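Diaminobutyrate-pyruvate transaminase and L-2,4-diaminobutyrate decarboxylase (Vibrio parahaemolyticus, PDB 2QMA) probably uses pyridoxal phosphate for transamination and for decarboxylation, the latter in the C-terminal decarboxylase domain described here. Local coordinates at residues Lys202-Val215 / Leu257-His271. Sequence-based numbering, arbitrary orientation. Where two conformers were deposited one is given.
Sequences KLRIVCSKKSHFTV and LIPFAIVGTAGTTDH
T265 OG1 is held by two waters where the strands 203-208 and 258-265 diverge: it donates to water 3 and accepts from water 4. Water 3 also lies 2.7 Å from S211 OG and donates to V263 O, whereas water 4 takes the backbone N-H of H212, so two bridges tie the 209-213 loop to the strand end. With chi1 at -69°, S211 keeps OG beside its own backbone N, where it also accepts from S208 N across the type I turn 208-211. Farther out, water 1 links K210 O to T269 N, and H212 CD2 comes 3.5 Å from T269 OG1, which lies at the imidazole edge.

Upstream the strands pair in parallel. V206 N donates almost straight to A261 O (2.8 Å) in the carbonyl plane, and V263 N reaches V206 O nearly head-on. Between R204 and I205 the register slips by one residue, a beta bulge at F260. The F260 ring, its chi1 of 74° placing CG between backbone N and carbonyl carbon, brings CZ to 3.6 Å from I205 CG1 and CE2 to 3.7 Å from L203 CB. On the opposite sheet face V206 CG1 meets I262 CD1 at 3.8 Å, and L257 CD2 lies 3.6 Å from R204 NH2, over one guanidinium face.

These are neighbouring strands of the seven-stranded mixed sheet characteristic of the PLP-dependent transferase fold; H212 lies about 6 Å, side chain to side chain, from K325, the lysine predicted to carry the cofactor, which is not attached here. Helix 167-187 packs on F260, helix 245-254 covers V206, P259 and I262, and strands 229-232 and 290-295 flank the pair.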
ATOM      1  N   LYS A 202      22.713  15.368  16.052  1.00 13.47           N
ATOM      2  CA  LYS A 202      22.166  15.890  17.290  1.00 13.14           C
ATOM      3  C   LYS A 202      20.653  15.756  17.387  1.00 12.11           C
ATOM      4  O   LYS A 202      20.111  15.908  18.470  1.00 10.59           O
ATOM      5  CB  LYS A 202      22.568  17.359  17.475  1.00 13.89           C
ATOM      6  CG  LYS A 202      24.018  17.545  17.852  1.00 17.17           C
ATOM      7  CD  LYS A 202      24.467  18.925  17.377  1.00 22.62           C
ATOM      8  CE  LYS A 202      25.556  19.483  18.249  1.00 25.08           C
ATOM      9  NZ  LYS A 202      26.859  19.137  17.668  1.00 28.18           N
ATOM     10  N   LEU A 203      19.985  15.573  16.249  1.00 11.22           N
ATOM     11  CA  LEU A 203      18.527  15.582  16.232  1.00 11.39           C
ATOM     12  C   LEU A 203      17.969  14.412  17.034  1.00 10.67           C
ATOM     13  O   LEU A 203      18.517  13.280  17.000  1.00 12.37           O
ATOM     14  CB  LEU A 203      17.998  15.534  14.785  1.00 10.45           C
ATOM     15  CG  LEU A 203      18.373  16.771  13.927  1.00  9.03           C
ATOM     16  CD1 LEU A 203      17.982  16.540  12.445  1.00 12.39           C
ATOM     17  CD2 LEU A 203      17.695  18.032  14.419  1.00  8.35           C
ATOM     18  N   ARG A 204      16.900  14.679  17.773  1.00 10.89           N
ATOM     19  CA  ARG A 204      16.309  13.646  18.625  1.00 10.48           C
ATOM     20  C   ARG A 204      14.785  13.670  18.529  1.00 10.27           C
ATOM     21  O   ARG A 204      14.169  14.744  18.538  1.00 10.00           O
ATOM     22  CB  ARG A 204      16.709  13.810  20.105  1.00 10.66           C
ATOM     23  CG  ARG A 204      18.191  13.515  20.425  1.00 10.78           C
ATOM     24  CD  ARG A 204      18.568  12.056  20.152  1.00  8.28           C
ATOM     25  NE  ARG A 204      19.962  11.776  20.560  1.00  9.69           N
ATOM     26  CZ  ARG A 204      21.007  11.985  19.776  1.00 14.12           C
ATOM     27  NH1 ARG A 204      20.802  12.497  18.566  1.00 13.48           N
ATOM     28  NH2 ARG A 204      22.261  11.693  20.192  1.00 13.18           N
ATOM     29  N   ILE A 205      14.208  12.469  18.466  1.00  9.38           N
ATOM     30  CA  ILE A 205      12.771  12.284  18.514  1.00  9.99           C
ATOM     31  C   ILE A 205      12.449  11.704  19.905  1.00  9.19           C
ATOM     32  O   ILE A 205      13.022  10.686  20.347  1.00  8.51           O
ATOM     33  CB  ILE A 205      12.314  11.276  17.473  1.00 10.18           C
ATOM     34  CG1 ILE A 205      12.725  11.708  16.052  1.00 10.20           C
ATOM     35  CG2 ILE A 205      10.793  10.939  17.653  1.00  9.28           C
ATOM     36  CD1 ILE A 205      12.761  10.519  15.028  1.00 12.60           C
ATOM     37  N   VAL A 206      11.550  12.374  20.601  1.00  8.59           N
ATOM     38  CA  VAL A 206      11.172  11.975  21.940  1.00  9.31           C
ATOM     39  C   VAL A 206       9.904  11.101  21.856  1.00  9.73           C
ATOM     40  O   VAL A 206       8.929  11.453  21.164  1.00  9.98           O
ATOM     41  CB  VAL A 206      10.897  13.252  22.840  1.00  8.57           C
ATOM     42  CG1 VAL A 206      10.481  12.802  24.248  1.00  7.80           C
ATOM     43  CG2 VAL A 206      12.075  14.211  22.851  1.00 10.90           C
ATOM     44  N   CYS A 207       9.931   9.941  22.501  1.00 10.75           N
ATOM     45  CA  CYS A 207       8.746   9.082  22.587  1.00 12.72           C
ATOM     46  C   CYS A 207       8.762   8.291  23.905  1.00 13.80           C
ATOM     47  O   CYS A 207       9.706   8.395  24.685  1.00 14.65           O
ATOM     48  CB  CYS A 207       8.668   8.145  21.374  1.00 11.72           C
ATOM     49  SG  CYS A 207       9.980   6.965  21.300  1.00 18.25           S
ATOM     50  N   SER A 208       7.707   7.539  24.165  1.00 14.97           N
ATOM     51  CA  SER A 208       7.637   6.774  25.409  1.00 16.79           C
ATOM     52  C   SER A 208       8.193   5.390  25.133  1.00 17.87           C
ATOM     53  O   SER A 208       8.324   4.976  23.978  1.00 16.96           O
ATOM     54  CB  SER A 208       6.227   6.725  25.968  1.00 17.60           C
ATOM     55  OG  SER A 208       5.466   5.689  25.403  1.00 21.70           O
ATOM     56  N   LYS A 209       8.528   4.670  26.198  1.00 20.14           N
ATOM     57  CA  LYS A 209       8.905   3.267  26.082  1.00 21.43           C
ATOM     58  C   LYS A 209       7.814   2.376  25.468  1.00 22.28           C
ATOM     59  O   LYS A 209       8.108   1.279  24.965  1.00 22.44           O
ATOM     60  CB  LYS A 209       9.371   2.741  27.448  1.00 21.98           C
ATOM     61  CG  LYS A 209      10.515   3.599  28.042  1.00 25.65           C
ATOM     62  CD  LYS A 209      11.634   2.754  28.627  1.00 31.23           C
ATOM     63  CE  LYS A 209      12.657   2.399  27.529  1.00 34.54           C
ATOM     64  NZ  LYS A 209      13.852   1.636  28.065  1.00 36.18           N
ATOM     65  N   LYS A 210       6.561   2.834  25.506  1.00 22.28           N
ATOM     66  CA  LYS A 210       5.463   2.053  24.935  1.00 23.64           C
ATOM     67  C   LYS A 210       4.994   2.525  23.531  1.00 24.72           C
ATOM     68  O   LYS A 210       3.947   2.052  23.054  1.00 25.28           O
ATOM     69  CB  LYS A 210       4.262   1.960  25.921  1.00 23.34           C
ATOM     70  CG  LYS A 210       4.520   1.229  27.227  1.00 23.94           C
ATOM     71  CD  LYS A 210       4.593  -0.298  27.048  1.00 25.62           C
ATOM     72  CE  LYS A 210       4.734  -1.034  28.363  1.00 26.92           C
ATOM     73  NZ  LYS A 210       5.414  -2.358  28.150  1.00 27.30           N
ATOM     74  N   SER A 211       5.743   3.436  22.878  1.00 24.49           N
ATOM     75  CA  SER A 211       5.359   3.930  21.555  1.00 25.95           C
ATOM     76  C   SER A 211       5.570   2.777  20.577  1.00 26.87           C
ATOM     77  O   SER A 211       6.315   1.846  20.886  1.00 26.94           O
ATOM     78  CB  SER A 211       6.214   5.133  21.114  1.00 25.74           C
ATOM     79  OG  SER A 211       5.957   6.300  21.870  1.00 26.73           O
ATOM     80  N   HIS A 212       4.919   2.842  19.410  1.00 27.86           N
ATOM     81  CA  HIS A 212       5.106   1.812  18.375  1.00 28.36           C
ATOM     82  C   HIS A 212       6.528   1.828  17.793  1.00 28.00           C
ATOM     83  O   HIS A 212       7.108   2.886  17.597  1.00 26.86           O
ATOM     84  CB  HIS A 212       4.038   1.905  17.275  1.00 28.93           C
ATOM     85  CG  HIS A 212       3.910   0.642  16.484  1.00 30.25           C
ATOM     86  ND1 HIS A 212       4.441   0.498  15.221  1.00 32.09           N
ATOM     87  CD2 HIS A 212       3.359  -0.556  16.803  1.00 31.26           C
ATOM     88  CE1 HIS A 212       4.194  -0.725  14.780  1.00 31.91           C
ATOM     89  NE2 HIS A 212       3.554  -1.390  15.727  1.00 31.65           N
ATOM     90  N   PHE A 213       7.088   0.640  17.556  1.00 28.10           N
ATOM     91  CA  PHE A 213       8.494   0.555  17.158  0.60 28.23           C
ATOM     92  C   PHE A 213       8.726   1.112  15.760  1.00 27.95           C
ATOM     93  O   PHE A 213       9.867   1.218  15.326  1.00 27.73           O
ATOM     94  CB  PHE A 213       9.060  -0.874  17.292  0.60 28.98           C
ATOM     95  CG  PHE A 213      10.573  -0.911  17.406  0.60 30.54           C
ATOM     96  CD1 PHE A 213      11.192  -0.840  18.654  0.60 31.85           C
ATOM     97  CD2 PHE A 213      11.378  -0.979  16.258  0.60 31.18           C
ATOM     98  CE1 PHE A 213      12.584  -0.858  18.761  0.60 32.01           C
ATOM     99  CE2 PHE A 213      12.768  -0.998  16.354  0.60 30.89           C
ATOM    100  CZ  PHE A 213      13.375  -0.938  17.606  0.60 31.04           C
ATOM    101  N   THR A 214       7.651   1.504  15.064  1.00 26.92           N
ATOM    102  CA  THR A 214       7.832   2.228  13.811  1.00 26.28           C
ATOM    103  C   THR A 214       8.439   3.628  14.064  1.00 25.51           C
ATOM    104  O   THR A 214       8.785   4.316  13.099  1.00 26.92           O
ATOM    105  CB  THR A 214       6.554   2.338  12.909  1.00 26.49           C
ATOM    106  OG1 THR A 214       5.442   2.844  13.665  1.00 24.55           O
ATOM    107  CG2 THR A 214       6.189   0.970  12.286  1.00 27.71           C
ATOM    108  N   VAL A 215       8.577   4.052  15.323  1.00 23.86           N
ATOM    109  CA  VAL A 215       9.345   5.309  15.602  1.00 21.51           C
ATOM    110  C   VAL A 215      10.842   5.075  15.364  1.00 19.90           C
ATOM    111  O   VAL A 215      11.479   5.815  14.639  1.00 18.47           O
ATOM    112  CB  VAL A 215       9.100   5.962  17.025  1.00 22.45           C
ATOM    113  CG1 VAL A 215       9.958   7.231  17.218  1.00 18.90           C
ATOM    114  CG2 VAL A 215       7.630   6.312  17.238  1.00 21.32           C
ATOM    115  N   LEU A 257      22.172  18.501  22.280  1.00 16.02           N
ATOM    116  CA  LEU A 257      21.160  17.799  21.456  1.00 14.96           C
ATOM    117  C   LEU A 257      19.992  18.721  21.039  1.00 13.96           C
ATOM    118  O   LEU A 257      19.743  19.779  21.660  1.00 12.68           O
ATOM    119  CB  LEU A 257      20.674  16.501  22.148  1.00 14.91           C
ATOM    120  CG  LEU A 257      21.810  15.557  22.617  1.00 14.40           C
ATOM    121  CD1 LEU A 257      21.222  14.387  23.406  1.00 17.80           C
ATOM    122  CD2 LEU A 257      22.611  15.050  21.419  1.00 15.37           C
ATOM    123  N   ILE A 258      19.290  18.305  19.980  1.00 12.84           N
ATOM    124  CA  ILE A 258      18.236  19.108  19.351  1.00 13.19           C
ATOM    125  C   ILE A 258      16.942  18.227  19.304  1.00 12.36           C
ATOM    126  O   ILE A 258      16.668  17.575  18.322  1.00 10.43           O
ATOM    127  CB  ILE A 258      18.682  19.630  17.951  1.00 12.34           C
ATOM    128  CG1 ILE A 258      20.009  20.438  18.035  1.00 14.99           C
ATOM    129  CG2 ILE A 258      17.547  20.416  17.251  1.00 12.44           C
ATOM    130  CD1 ILE A 258      20.576  20.851  16.663  1.00 13.18           C
ATOM    131  N   PRO A 259      16.186  18.176  20.418  1.00 12.46           N
ATOM    132  CA  PRO A 259      14.891  17.469  20.375  1.00 13.02           C
ATOM    133  C   PRO A 259      13.991  18.262  19.402  1.00 13.15           C
ATOM    134  O   PRO A 259      13.751  19.440  19.627  1.00 14.28           O
ATOM    135  CB  PRO A 259      14.378  17.563  21.831  1.00 14.22           C
ATOM    136  CG  PRO A 259      15.607  17.925  22.654  1.00 12.97           C
ATOM    137  CD  PRO A 259      16.429  18.796  21.734  1.00 12.80           C
ATOM    138  N   PHE A 260      13.555  17.647  18.306  1.00 10.37           N
ATOM    139  CA  PHE A 260      12.789  18.379  17.287  1.00 10.39           C
ATOM    140  C   PHE A 260      11.393  17.821  17.071  1.00  9.03           C
ATOM    141  O   PHE A 260      10.551  18.452  16.420  1.00  8.49           O
ATOM    142  CB  PHE A 260      13.546  18.356  15.937  1.00 10.36           C
ATOM    143  CG  PHE A 260      13.512  17.019  15.215  1.00 10.18           C
ATOM    144  CD1 PHE A 260      12.556  16.766  14.228  1.00  9.54           C
ATOM    145  CD2 PHE A 260      14.422  16.024  15.531  1.00 11.44           C
ATOM    146  CE1 PHE A 260      12.529  15.519  13.533  1.00 11.06           C
ATOM    147  CE2 PHE A 260      14.402  14.795  14.888  1.00 10.96           C
ATOM    148  CZ  PHE A 260      13.454  14.537  13.864  1.00 10.29           C
ATOM    149  N   ALA A 261      11.160  16.598  17.562  1.00  9.38           N
ATOM    150  CA  ALA A 261       9.848  16.007  17.408  1.00  8.27           C
ATOM    151  C   ALA A 261       9.493  15.156  18.608  1.00  9.12           C
ATOM    152  O   ALA A 261      10.371  14.534  19.223  1.00  8.27           O
ATOM    153  CB  ALA A 261       9.777  15.094  16.143  1.00 10.07           C
ATOM    154  N   ILE A 262       8.194  15.039  18.833  1.00  7.48           N
ATOM    155  CA  ILE A 262       7.746  14.233  19.998  1.00  7.81           C
ATOM    156  C   ILE A 262       6.553  13.421  19.559  1.00  8.65           C
ATOM    157  O   ILE A 262       5.646  13.965  18.930  1.00  9.62           O
ATOM    158  CB  ILE A 262       7.408  15.123  21.258  1.00  8.46           C
ATOM    159  CG1 ILE A 262       7.041  14.191  22.434  1.00  6.44           C
ATOM    160  CG2 ILE A 262       6.308  16.135  20.957  1.00  8.50           C
ATOM    161  CD1 ILE A 262       7.267  14.838  23.848  1.00  8.97           C
ATOM    162  N   VAL A 263       6.533  12.131  19.906  1.00  8.76           N
ATOM    163  CA  VAL A 263       5.425  11.314  19.507  1.00  9.60           C
ATOM    164  C   VAL A 263       4.460  11.108  20.688  1.00 11.17           C
ATOM    165  O   VAL A 263       4.861  10.552  21.736  1.00  9.70           O
ATOM    166  CB  VAL A 263       5.898   9.955  18.909  1.00 11.41           C
ATOM    167  CG1 VAL A 263       4.717   9.062  18.592  1.00 10.21           C
ATOM    168  CG2 VAL A 263       6.742  10.203  17.626  1.00 10.59           C
ATOM    169  N   GLY A 264       3.210  11.550  20.511  1.00  8.95           N
ATOM    170  CA  GLY A 264       2.154  11.228  21.482  1.00  9.95           C
ATOM    171  C   GLY A 264       1.387  10.013  20.990  1.00 10.61           C
ATOM    172  O   GLY A 264       0.928  10.006  19.853  1.00 11.29           O
ATOM    173  N   THR A 265       1.226   8.985  21.807  1.00 10.92           N
ATOM    174  CA  THR A 265       0.576   7.743  21.263  1.00 12.50           C
ATOM    175  C   THR A 265      -0.876   7.739  21.777  1.00 11.87           C
ATOM    176  O   THR A 265      -1.081   7.846  22.988  1.00 12.79           O
ATOM    177  CB  THR A 265       1.365   6.426  21.616  1.00 12.38           C
ATOM    178  OG1 THR A 265       2.700   6.517  21.075  1.00 15.89           O
ATOM    179  CG2 THR A 265       0.702   5.172  21.030  1.00 13.25           C
ATOM    180  N   ALA A 266      -1.856   7.714  20.872  1.00 11.61           N
ATOM    181  CA  ALA A 266      -3.266   7.624  21.241  1.00 12.95           C
ATOM    182  C   ALA A 266      -3.715   6.189  21.031  1.00 14.67           C
ATOM    183  O   ALA A 266      -4.262   5.843  19.986  1.00 16.93           O
ATOM    184  CB  ALA A 266      -4.183   8.679  20.439  1.00 12.77           C
ATOM    185  N   GLY A 267      -3.392   5.352  22.006  1.00 14.53           N
ATOM    186  CA  GLY A 267      -3.733   3.927  21.987  1.00 16.07           C
ATOM    187  C   GLY A 267      -2.483   3.071  21.767  1.00 16.09           C
ATOM    188  O   GLY A 267      -2.202   2.687  20.641  1.00 17.06           O
ATOM    189  N   THR A 268      -1.731   2.772  22.833  1.00 16.71           N
ATOM    190  CA  THR A 268      -0.541   1.907  22.720  1.00 18.23           C
ATOM    191  C   THR A 268      -0.977   0.456  22.361  1.00 19.17           C
ATOM    192  O   THR A 268      -2.164   0.094  22.555  1.00 17.96           O
ATOM    193  CB  THR A 268       0.247   1.889  24.045  1.00 18.59           C
ATOM    194  OG1 THR A 268      -0.558   1.312  25.089  1.00 20.34           O
ATOM    195  CG2 THR A 268       0.676   3.314  24.454  1.00 19.45           C
ATOM    196  N   THR A 269      -0.044  -0.347  21.821  1.00 19.22           N
ATOM    197  CA  THR A 269      -0.413  -1.654  21.222  1.00 19.61           C
ATOM    198  C   THR A 269      -0.935  -2.646  22.262  1.00 20.04           C
ATOM    199  O   THR A 269      -1.952  -3.309  22.018  1.00 20.00           O
ATOM    200  CB  THR A 269       0.750  -2.275  20.369  1.00 19.96           C
ATOM    201  OG1 THR A 269       1.045  -1.400  19.284  1.00 20.22           O
ATOM    202  CG2 THR A 269       0.369  -3.668  19.794  1.00 19.80           C
ATOM    203  N   ASP A 270      -0.273  -2.715  23.420  1.00 18.86           N
ATOM    204  CA  ASP A 270      -0.644  -3.658  24.469  1.00 18.76           C
ATOM    205  C   ASP A 270      -1.688  -3.156  25.473  1.00 18.35           C
ATOM    206  O   ASP A 270      -2.667  -3.885  25.766  1.00 18.04           O
ATOM    207  CB  ASP A 270       0.603  -4.167  25.208  1.00 18.98           C
ATOM    208  CG  ASP A 270       1.518  -5.026  24.315  1.00 20.79           C
ATOM    209  OD1 ASP A 270       1.036  -5.709  23.353  1.00 16.69           O
ATOM    210  OD2 ASP A 270       2.743  -5.021  24.577  1.00 23.23           O
ATOM    211  N   HIS A 271      -1.474  -1.945  26.005  1.00 16.33           N
ATOM    212  CA  HIS A 271      -2.355  -1.366  27.013  1.00 16.88           C
ATOM    213  C   HIS A 271      -3.551  -0.612  26.444  1.00 16.08           C
ATOM    214  O   HIS A 271      -4.587  -0.488  27.100  1.00 15.90           O
ATOM    215  CB  HIS A 271      -1.560  -0.460  27.985  1.00 17.25           C
ATOM    216  CG  HIS A 271      -0.625  -1.232  28.871  1.00 18.41           C
ATOM    217  ND1 HIS A 271      -0.953  -1.602  30.161  1.00 22.00           N
ATOM    218  CD2 HIS A 271       0.609  -1.727  28.646  1.00 18.01           C
ATOM    219  CE1 HIS A 271       0.039  -2.290  30.690  1.00 17.79           C
ATOM    220  NE2 HIS A 271       1.000  -2.381  29.795  1.00 22.09           N
TER
HETATM  221  O   HOH W   1       2.156   1.296  20.878  1.00 48.95           O
HETATM  222  O   HOH W   2       3.195  -4.896  27.287  1.00 53.43           O
HETATM  223  O   HOH W   3       4.304   8.249  22.784  1.00 25.27           O
HETATM  224  O   HOH W   4       3.527   5.033  18.746  1.00 29.06           O